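Local coordinates for protein galactan 1,3-beta-galactosidase (Phanerochaete chrysosporium, PDB 7BYT) that probably cleaves galactose from the non-reducing ends of beta-1,3-galactan chains, acting as an exo-beta-1,3-galactanase of glycoside hydrolase family 43, at residues D134-S139 with S156-N161; A184-P189 with A202-G207. One frame throughout, in Å; residues are numbered along the deposited sequence. Where two conformers were deposited one is given.

Contact 1: D134-S139 with S156-N161. With GLA (alpha-D-galactopyranose), chain F.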
ATOM      1  N   ASP A 134      -8.474  16.352 -18.244  1.00  6.71           N
ATOM      2  CA  ASP A 134      -8.542  15.911 -16.856  1.00  6.75           C
ATOM      3  C   ASP A 134      -7.268  15.187 -16.445  1.00  7.43           C
ATOM      4  O   ASP A 134      -6.667  14.428 -17.212  1.00  8.07           O
ATOM      5  CB  ASP A 134      -9.659  14.888 -16.666  1.00  8.39           C
ATOM      6  CG  ASP A 134     -11.045  15.475 -16.733  1.00  9.69           C
ATOM      7  OD1 ASP A 134     -11.197  16.709 -16.827  1.00 10.64           O
ATOM      8  OD2 ASP A 134     -11.987  14.654 -16.681  1.00  9.38           O
ATOM      9  N   SER A 135      -6.903  15.369 -15.181  1.00  6.82           N
ATOM     10  CA  SER A 135      -5.943  14.488 -14.528  1.00  6.08           C
ATOM     11  C   SER A 135      -6.458  14.249 -13.118  1.00  6.96           C
ATOM     12  O   SER A 135      -6.715  15.205 -12.378  1.00  7.67           O
ATOM     13  CB  SER A 135      -4.552  15.130 -14.521  1.00  7.25           C
ATOM     14  OG  SER A 135      -3.603  14.310 -13.858  1.00  8.25           O
ATOM     15  N   ARG A 136      -6.660  12.977 -12.762  1.00  6.59           N
ATOM     16  CA  ARG A 136      -7.020  12.617 -11.393  1.00  6.01           C
ATOM     17  C   ARG A 136      -5.879  11.823 -10.772  1.00  6.09           C
ATOM     18  O   ARG A 136      -4.833  12.409 -10.489  1.00  7.70           O
ATOM     19  CB  ARG A 136      -8.408  11.959 -11.324  1.00  6.64           C
ATOM     20  CG  ARG A 136      -9.522  12.981 -11.600  1.00  7.36           C
ATOM     21  CD  ARG A 136     -10.921  12.366 -11.586  1.00  7.60           C
ATOM     22  NE  ARG A 136     -11.966  13.381 -11.741  1.00  8.17           N
ATOM     23  CZ  ARG A 136     -12.383  13.844 -12.915  1.00  7.68           C
ATOM     24  NH1 ARG A 136     -11.833  13.395 -14.041  1.00  7.63           N
ATOM     25  NH2 ARG A 136     -13.340  14.758 -12.967  1.00  9.12           N
ATOM     26  N   ASP A 137      -6.021  10.517 -10.550  1.00  6.03           N
ATOM     27  CA  ASP A 137      -4.865   9.762 -10.068  1.00  6.45           C
ATOM     28  C   ASP A 137      -3.690   9.973 -11.015  1.00  7.61           C
ATOM     29  O   ASP A 137      -3.850   9.944 -12.240  1.00  8.13           O
ATOM     30  CB  ASP A 137      -5.167   8.268 -10.034  1.00  7.86           C
ATOM     31  CG  ASP A 137      -5.935   7.848  -8.815  1.00  8.01           C
ATOM     32  OD1 ASP A 137      -6.543   8.710  -8.141  1.00  8.23           O
ATOM     33  OD2 ASP A 137      -5.978   6.629  -8.562  1.00  8.27           O
ATOM     34  N   GLU A 138      -2.507  10.181 -10.446  1.00  6.58           N
ATOM     35  CA  GLU A 138      -1.325  10.437 -11.257  1.00  6.76           C
ATOM     36  C   GLU A 138      -0.091   9.867 -10.575  1.00  6.38           C
ATOM     37  O   GLU A 138      -0.090   9.534  -9.387  1.00  7.72           O
ATOM     38  CB  GLU A 138      -1.124  11.933 -11.572  1.00  6.31           C
ATOM     39  CG  GLU A 138      -1.165  12.859 -10.347  1.00 11.76           C
ATOM     40  CD  GLU A 138      -0.128  12.552  -9.283  1.00 10.54           C
ATOM     41  OE1 GLU A 138      -0.541  12.483  -8.111  1.00 12.50           O
ATOM     42  OE2 GLU A 138       1.076  12.435  -9.592  1.00 12.93           O
ATOM     43  N   SER A 139       0.972   9.776 -11.361  1.00  5.45           N
ATOM     44  CA  SER A 139       2.323   9.593 -10.854  1.00  5.94           C
ATOM     45  C   SER A 139       3.275  10.323 -11.778  1.00  6.80           C
ATOM     46  O   SER A 139       2.899  10.776 -12.857  1.00  7.70           O
ATOM     47  CB  SER A 139       2.714   8.119 -10.760  1.00  7.11           C
ATOM     48  OG  SER A 139       3.892   7.969  -9.970  1.00  8.49           O
ATOM     49  N   SER A 156      -7.298  10.199 -17.147  1.00  7.46           N
ATOM     50  CA  SER A 156      -7.889  11.363 -17.797  1.00  7.10           C
ATOM     51  C   SER A 156      -9.304  11.038 -18.269  1.00  9.02           C
ATOM     52  O   SER A 156      -9.773   9.901 -18.161  1.00  8.04           O
ATOM     53  CB  SER A 156      -6.991  11.840 -18.946  1.00  9.24           C
ATOM     54  OG  SER A 156      -7.354  13.134 -19.401  1.00  8.79           O
ATOM     55  N   ASP A 157      -9.991  12.066 -18.785  1.00  8.39           N
ATOM     56  CA  ASP A 157     -11.349  11.949 -19.346  1.00  7.61           C
ATOM     57  C   ASP A 157     -12.292  11.181 -18.422  1.00 10.60           C
ATOM     58  O   ASP A 157     -12.824  10.122 -18.758  1.00  8.60           O
ATOM     59  CB  ASP A 157     -11.321  11.367 -20.759  1.00  9.44           C
ATOM     60  CG  ASP A 157     -10.457  12.184 -21.688  1.00 12.60           C
ATOM     61  OD1 ASP A 157     -10.653  13.422 -21.732  1.00 10.86           O
ATOM     62  OD2 ASP A 157      -9.567  11.600 -22.340  1.00 12.65           O
ATOM     63  N   ASN A 158     -12.501  11.757 -17.242  1.00  8.66           N
ATOM     64  CA  ASN A 158     -13.353  11.156 -16.220  1.00  7.73           C
ATOM     65  C   ASN A 158     -12.953   9.711 -15.954  1.00  7.98           C
ATOM     66  O   ASN A 158     -13.788   8.807 -15.850  1.00  9.93           O
ATOM     67  CB  ASN A 158     -14.827  11.315 -16.576  1.00  8.71           C
ATOM     68  CG  ASN A 158     -15.297  12.737 -16.363  1.00 10.67           C
ATOM     69  OD1 ASN A 158     -15.035  13.324 -15.313  1.00 13.65           O
ATOM     70  ND2 ASN A 158     -15.958  13.314 -17.360  1.00 11.43           N
ATOM     71  N   ASN A 159     -11.645   9.495 -15.874  1.00  7.80           N
ATOM     72  CA  ASN A 159     -10.992   8.234 -15.540  1.00  7.68           C
ATOM     73  C   ASN A 159     -11.043   7.190 -16.640  1.00  8.66           C
ATOM     74  O   ASN A 159     -10.509   6.093 -16.443  1.00 10.68           O
ATOM     75  CB  ASN A 159     -11.470   7.636 -14.208  1.00  8.65           C
ATOM     76  CG  ASN A 159     -11.094   8.496 -13.020  1.00  7.88           C
ATOM     77  OD1 ASN A 159     -10.122   9.251 -13.068  1.00  8.91           O
ATOM     78  ND2 ASN A 159     -11.861   8.386 -11.943  1.00  9.61           N
ATOM     79  N   GLN A 160     -11.642   7.487 -17.789  1.00  8.10           N
ATOM     80  CA  GLN A 160     -11.800   6.462 -18.809  1.00  8.93           C
ATOM     81  C   GLN A 160     -10.519   6.205 -19.584  1.00  9.00           C
ATOM     82  O   GLN A 160     -10.277   5.063 -19.992  1.00 10.14           O
ATOM     83  CB  GLN A 160     -12.938   6.833 -19.767  1.00 11.17           C
ATOM     84  CG  GLN A 160     -14.297   7.008 -19.081  1.00 12.73           C
ATOM     85  CD  GLN A 160     -14.633   5.866 -18.123  1.00 18.06           C
ATOM     86  OE1 GLN A 160     -14.922   4.751 -18.562  1.00 15.82           O
ATOM     87  NE2 GLN A 160     -14.582   6.135 -16.810  1.00 16.52           N
ATOM     88  N   ASN A 161      -9.688   7.224 -19.790  1.00  8.47           N
ATOM     89  CA  ASN A 161      -8.560   7.132 -20.713  1.00  7.42           C
ATOM     90  C   ASN A 161      -7.269   7.411 -19.969  1.00  8.53           C
ATOM     91  O   ASN A 161      -7.120   8.486 -19.370  1.00  9.29           O
ATOM     92  CB  ASN A 161      -8.714   8.125 -21.867  1.00  9.21           C
ATOM     93  CG  ASN A 161     -10.022   7.948 -22.613  1.00 10.41           C
ATOM     94  OD1 ASN A 161     -10.553   6.839 -22.725  1.00 11.35           O
ATOM     95  ND2 ASN A 161     -10.559   9.056 -23.122  1.00 12.67           N
TER
HETATM   96  C1  GLA F 506      -9.275   5.979  -5.479  1.00 18.12           C
HETATM   97  C2  GLA F 506      -8.084   6.862  -5.811  1.00  8.60           C
HETATM   98  C3  GLA F 506      -7.714   7.660  -4.568  1.00  9.55           C
HETATM   99  C4  GLA F 506      -8.899   8.547  -4.174  1.00  8.88           C
HETATM  100  C5  GLA F 506     -10.147   7.671  -3.997  1.00 11.39           C
HETATM  101  C6  GLA F 506     -11.402   8.511  -3.750  1.00 16.33           C
HETATM  102  O1  GLA F 506      -8.943   5.108  -4.379  1.00 17.97           O
HETATM  103  O2  GLA F 506      -7.019   6.022  -6.246  1.00  9.35           O
HETATM  104  O3  GLA F 506      -6.535   8.446  -4.784  1.00  9.07           O
HETATM  105  O4  GLA F 506      -9.123   9.596  -5.138  1.00  9.93           O
HETATM  106  O5  GLA F 506     -10.374   6.832  -5.140  1.00 15.07           O
HETATM  107  O6  GLA F 506     -11.796   9.188  -4.949  1.00 18.15           O
HETATM  108  O   HOH W   1     -10.631  15.674 -19.981  1.00 11.95           O
HETATM  109  O   HOH W   2      -9.719  11.488 -14.713  1.00  8.24           O
HETATM  110  O   HOH W   3      -8.311   8.727 -10.975  1.00  9.01           O
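Asp134 and Ser156 begin a contact within one blade of the five-bladed beta-propeller characteristic of family 43, between the chain entering strand 138-142 and the hairpin that joins strands 150-156 and 161-167. The hairpin closes through a type I' turn from Asp157 to Gln160, with a classic beta bulge where Gln160 and Asn161 face Ser156. The tight part is the grip of Asp134, Ser156 and Arg136. Ser156 OG donates to Asp134 O over 2.6 Å, in the carbonyl plane and on a lone pair; Lys163 NZ also bonds this hydroxyl. The Asp134 side chain meets the same segment further on, with CG beside its backbone N (chi1 -72°), which brings OD2 to the turn. There the anti lone pair of OD2 takes Asn158 N at 3.0 Å, while Arg136 NH1 forms a salt bridge to the same oxygen at 2.9 Å, arriving from above the carboxylate plane. Lys129 holds OD1. Replacing Asp134 by an alanine removes the carboxylate and would probably leave Asn158 N without its acceptor and Arg136 and Lys129 without their anionic mate.

The solvent side is the turn, where Asn158 is exposed and a water joins Asp134 N to Asp157 OD1. Arg136, its NH2 bonded to Tyr105 O, is buried, and Asn159 faces it largely through water: the amide stands nearly perpendicular to the guanidinium, and one water accepts from Arg136 NH1 and donates to Asn159 OD1. Asp137, the next residue, accepts a hydrogen bond on OD2 from O2 of the galactose (2.6 Å), so the contact lies at the root of a sugar-binding side chain. A further water accepts from Asp137 N at 2.9 Å and donates to Asn159 OD1 at 2.8 Å.

Contact 2: A184-P189 with A202-G207. With GLA (alpha-D-galactopyranose), chain F.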
ATOM      1  N   ALA A 184      -9.388   2.366 -20.833  1.00  9.25           N
ATOM      2  CA  ALA A 184      -8.690   1.445 -19.944  1.00  9.30           C
ATOM      3  C   ALA A 184      -9.123   1.544 -18.479  1.00  8.65           C
ATOM      4  O   ALA A 184      -8.848   0.612 -17.716  1.00 10.05           O
ATOM      5  CB  ALA A 184      -7.177   1.646 -20.064  1.00 11.16           C
ATOM      6  N   THR A 185      -9.791   2.625 -18.074  1.00  9.03           N
ATOM      7  CA  THR A 185     -10.227   2.839 -16.683  1.00  9.22           C
ATOM      8  C   THR A 185      -9.149   2.453 -15.674  1.00  8.82           C
ATOM      9  O   THR A 185      -9.393   1.717 -14.713  1.00 10.74           O
ATOM     10  CB  THR A 185     -11.574   2.170 -16.361  1.00 12.16           C
ATOM     11  OG1 THR A 185     -11.462   0.741 -16.448  1.00 14.72           O
ATOM     12  CG2 THR A 185     -12.655   2.656 -17.310  1.00 14.21           C
ATOM     13  N   LEU A 186      -7.946   2.975 -15.888  1.00  8.32           N
ATOM     14  CA  LEU A 186      -6.822   2.726 -14.993  1.00  7.97           C
ATOM     15  C   LEU A 186      -6.611   3.899 -14.049  1.00  7.61           C
ATOM     16  O   LEU A 186      -6.752   5.064 -14.437  1.00  9.98           O
ATOM     17  CB  LEU A 186      -5.536   2.507 -15.793  1.00  9.22           C
ATOM     18  CG  LEU A 186      -5.533   1.282 -16.701  1.00  8.32           C
ATOM     19  CD1 LEU A 186      -4.229   1.259 -17.482  1.00 10.41           C
ATOM     20  CD2 LEU A 186      -5.680  -0.006 -15.895  1.00  9.72           C
ATOM     21  N   GLU A 187      -6.243   3.596 -12.814  1.00  6.40           N
ATOM     22  CA  GLU A 187      -5.811   4.649 -11.900  1.00  7.28           C
ATOM     23  C   GLU A 187      -4.659   4.118 -11.051  1.00  7.10           C
ATOM     24  O   GLU A 187      -4.059   3.085 -11.367  1.00  7.49           O
ATOM     25  CB  GLU A 187      -6.975   5.326 -11.160  1.00 18.30           C
ATOM     26  CG  GLU A 187      -7.759   4.419 -10.283  1.00 12.05           C
ATOM     27  CD  GLU A 187      -8.868   5.125  -9.470  1.00 14.10           C
ATOM     28  OE1 GLU A 187      -9.236   6.313  -9.690  1.00 12.57           O
ATOM     29  OE2 GLU A 187      -9.399   4.447  -8.582  1.00 16.14           O
ATOM     30  N   ALA A 188      -4.278   4.887 -10.033  1.00  6.33           N
ATOM     31  CA  ALA A 188      -3.157   4.562  -9.145  1.00  7.00           C
ATOM     32  C   ALA A 188      -1.920   4.059  -9.896  1.00  6.58           C
ATOM     33  O   ALA A 188      -1.378   2.996  -9.559  1.00  6.73           O
ATOM     34  CB  ALA A 188      -3.603   3.551  -8.084  1.00  7.75           C
ATOM     35  N   PRO A 189      -1.423   4.791 -10.893  1.00  6.40           N
ATOM     36  CA  PRO A 189      -0.302   4.283 -11.693  1.00  5.01           C
ATOM     37  C   PRO A 189       1.059   4.447 -11.020  1.00  6.09           C
ATOM     38  O   PRO A 189       1.277   5.300 -10.153  1.00  7.70           O
ATOM     39  CB  PRO A 189      -0.356   5.165 -12.942  1.00  6.63           C
ATOM     40  CG  PRO A 189      -0.862   6.490 -12.399  1.00  5.29           C
ATOM     41  CD  PRO A 189      -1.920   6.084 -11.411  1.00  7.42           C
ATOM     42  N   ALA A 202      -0.908  -0.505 -12.264  1.00  6.17           N
ATOM     43  CA  ALA A 202      -2.078   0.339 -12.074  1.00  6.92           C
ATOM     44  C   ALA A 202      -3.231  -0.490 -11.534  1.00  7.36           C
ATOM     45  O   ALA A 202      -3.275  -1.716 -11.689  1.00  8.22           O
ATOM     46  CB  ALA A 202      -2.503   1.007 -13.390  1.00  7.38           C
ATOM     47  N   SER A 203      -4.175   0.200 -10.907  1.00  6.39           N
ATOM     48  CA  SER A 203      -5.440  -0.405 -10.523  1.00  6.57           C
ATOM     49  C   SER A 203      -6.501  -0.060 -11.554  1.00  8.00           C
ATOM     50  O   SER A 203      -6.315   0.795 -12.420  1.00  7.95           O
ATOM     51  CB  SER A 203      -5.892   0.091  -9.148  1.00  7.46           C
ATOM     52  OG  SER A 203      -6.423   1.415  -9.215  1.00  7.45           O
ATOM     53  N   HIS A 204      -7.627  -0.749 -11.466  1.00  7.67           N
ATOM     54  CA  HIS A 204      -8.813  -0.272 -12.157  1.00  8.05           C
ATOM     55  C   HIS A 204      -9.549   0.708 -11.248  1.00  8.89           C
ATOM     56  O   HIS A 204      -9.045   1.105 -10.192  1.00  8.05           O
ATOM     57  CB  HIS A 204      -9.646  -1.430 -12.709  1.00  8.41           C
ATOM     58  CG  HIS A 204      -9.140  -1.953 -14.018  1.00  9.20           C
ATOM     59  ND1 HIS A 204      -9.253  -1.251 -15.199  1.00 11.63           N
ATOM     60  CD2 HIS A 204      -8.500  -3.106 -14.328  1.00  8.74           C
ATOM     61  CE1 HIS A 204      -8.716  -1.954 -16.182  1.00 12.95           C
ATOM     62  NE2 HIS A 204      -8.251  -3.084 -15.679  1.00 11.50           N
ATOM     63  N   THR A 205     -10.735   1.135 -11.659  1.00  8.90           N
ATOM     64  CA  THR A 205     -11.447   2.233 -11.006  1.00  8.99           C
ATOM     65  C   THR A 205     -12.632   1.663 -10.231  1.00 12.04           C
ATOM     66  O   THR A 205     -13.680   1.360 -10.809  1.00 12.17           O
ATOM     67  CB  THR A 205     -11.939   3.256 -12.027  0.53  9.77           C
ATOM     68  OG1 THR A 205     -12.764   2.605 -13.007  0.53 11.22           O
ATOM     69  CG2 THR A 205     -10.767   3.938 -12.713  0.53 12.80           C
ATOM     70  N   SER A 206     -12.463   1.516  -8.916  1.00 10.33           N
ATOM     71  CA  SER A 206     -13.539   1.099  -8.024  1.00 11.40           C
ATOM     72  C   SER A 206     -13.594   1.975  -6.777  1.00 10.83           C
ATOM     73  O   SER A 206     -13.897   1.491  -5.678  1.00 13.08           O
ATOM     74  CB  SER A 206     -13.447  -0.392  -7.676  1.00  9.99           C
ATOM     75  OG  SER A 206     -12.177  -0.732  -7.125  1.00 10.32           O
ATOM     76  N   GLY A 207     -13.283   3.259  -6.917  1.00 11.20           N
ATOM     77  CA  GLY A 207     -13.295   4.136  -5.756  1.00 13.67           C
ATOM     78  C   GLY A 207     -12.300   3.669  -4.714  1.00 13.17           C
ATOM     79  O   GLY A 207     -11.194   3.224  -5.032  1.00 12.76           O
TER
HETATM   80  C1  GLA F 506      -9.275   5.979  -5.479  1.00 18.12           C
HETATM   81  C2  GLA F 506      -8.084   6.862  -5.811  1.00  8.60           C
HETATM   82  C3  GLA F 506      -7.714   7.660  -4.568  1.00  9.55           C
HETATM   83  C4  GLA F 506      -8.899   8.547  -4.174  1.00  8.88           C
HETATM   84  C5  GLA F 506     -10.147   7.671  -3.997  1.00 11.39           C
HETATM   85  C6  GLA F 506     -11.402   8.511  -3.750  1.00 16.33           C
HETATM   86  O1  GLA F 506      -8.943   5.108  -4.379  1.00 17.97           O
HETATM   87  O2  GLA F 506      -7.019   6.022  -6.246  1.00  9.35           O
HETATM   88  O3  GLA F 506      -6.535   8.446  -4.784  1.00  9.07           O
HETATM   89  O4  GLA F 506      -9.123   9.596  -5.138  1.00  9.93           O
HETATM   90  O5  GLA F 506     -10.374   6.832  -5.140  1.00 15.07           O
HETATM   91  O6  GLA F 506     -11.796   9.188  -4.949  1.00 18.15           O
HETATM   92  O   HOH W   4     -12.475  -0.002 -13.863  1.00 19.63           O
HETATM   93  O   HOH W   5     -10.096   2.190  -7.325  1.00  9.86           O
HETATM   94  O   HOH W   6     -12.425   5.029  -8.635  1.00 28.92           O
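Glu187 lifts off the strand with CG wedged between its backbone N and carbonyl carbon (chi1 62°), then runs extended, carrying its CG against Ser203 OG and placing its carboxylate beside the bound galactose. His204, with CG beside its backbone N (chi1 -82°), instead swings its ring to Thr185 and Leu186.

These groups hang on an antiparallel pairing in a propeller blade, where strand 186-187 joins strand 197-204 just before the chain turns a corner at Ala188. Glu187 and Ser203 form a hydrogen-bonded pair, Glu187 N to Ser203 O at 2.8 Å and Ser203 N to Glu187 O at 2.9 Å, and their side chains share one face of the sheet.

On the histidine, His204 ND1 donates to Thr185 O at 3.0 Å, a bent bond (141°) from well above the carbonyl plane. Thr185 OG1 is also hydrogen-bonded to His204 ND1, at 3.2 Å. Leu186 CD2 lies over one ring face in a CH-pi contact, 3.9 Å from the centroid, while Gln228 binds NE2 and helps fix the ring's rotation. Ser203 OG donates to His204 O and pairs with Gln242, a galactose-binding residue, so the hydroxyl ties the strand to the site.

At the sugar end the link to residues 206-207 is through water: one molecule donates to Glu187 OE2 and accepts from Gly207 N at 2.6 Å. OE2 itself comes within 3.5 Å of C1 of the galactose. A carboxylate beside the anomeric carbon, approaching it without a listed bond to the sugar's hydroxyls, is compatible with a role near the scissile bond, as a glutamate plays in family 43 enzymes.

Contacts 1 and 2 illustrate how successive propeller blades build one pocket. They follow in series along the chain, each within its own antiparallel sheet: 134-139 and 156-161 belong to the blade of strands 138-142 to 174-181, and 184-189 and 202-207 to the next. Their centres lie 9 Å apart, on the same side of the chain's centre, and both reach the galactose. The blades meet where Asp137 OD2 probably bonds Ala188 N at 2.8 Å, and again where Gln160 O probably accepts from Thr185 N. Glu81, Arg82 and Gln242, from other blades, complete the sugar site, so the binding pocket depends on how neighbouring blades are seated against each other.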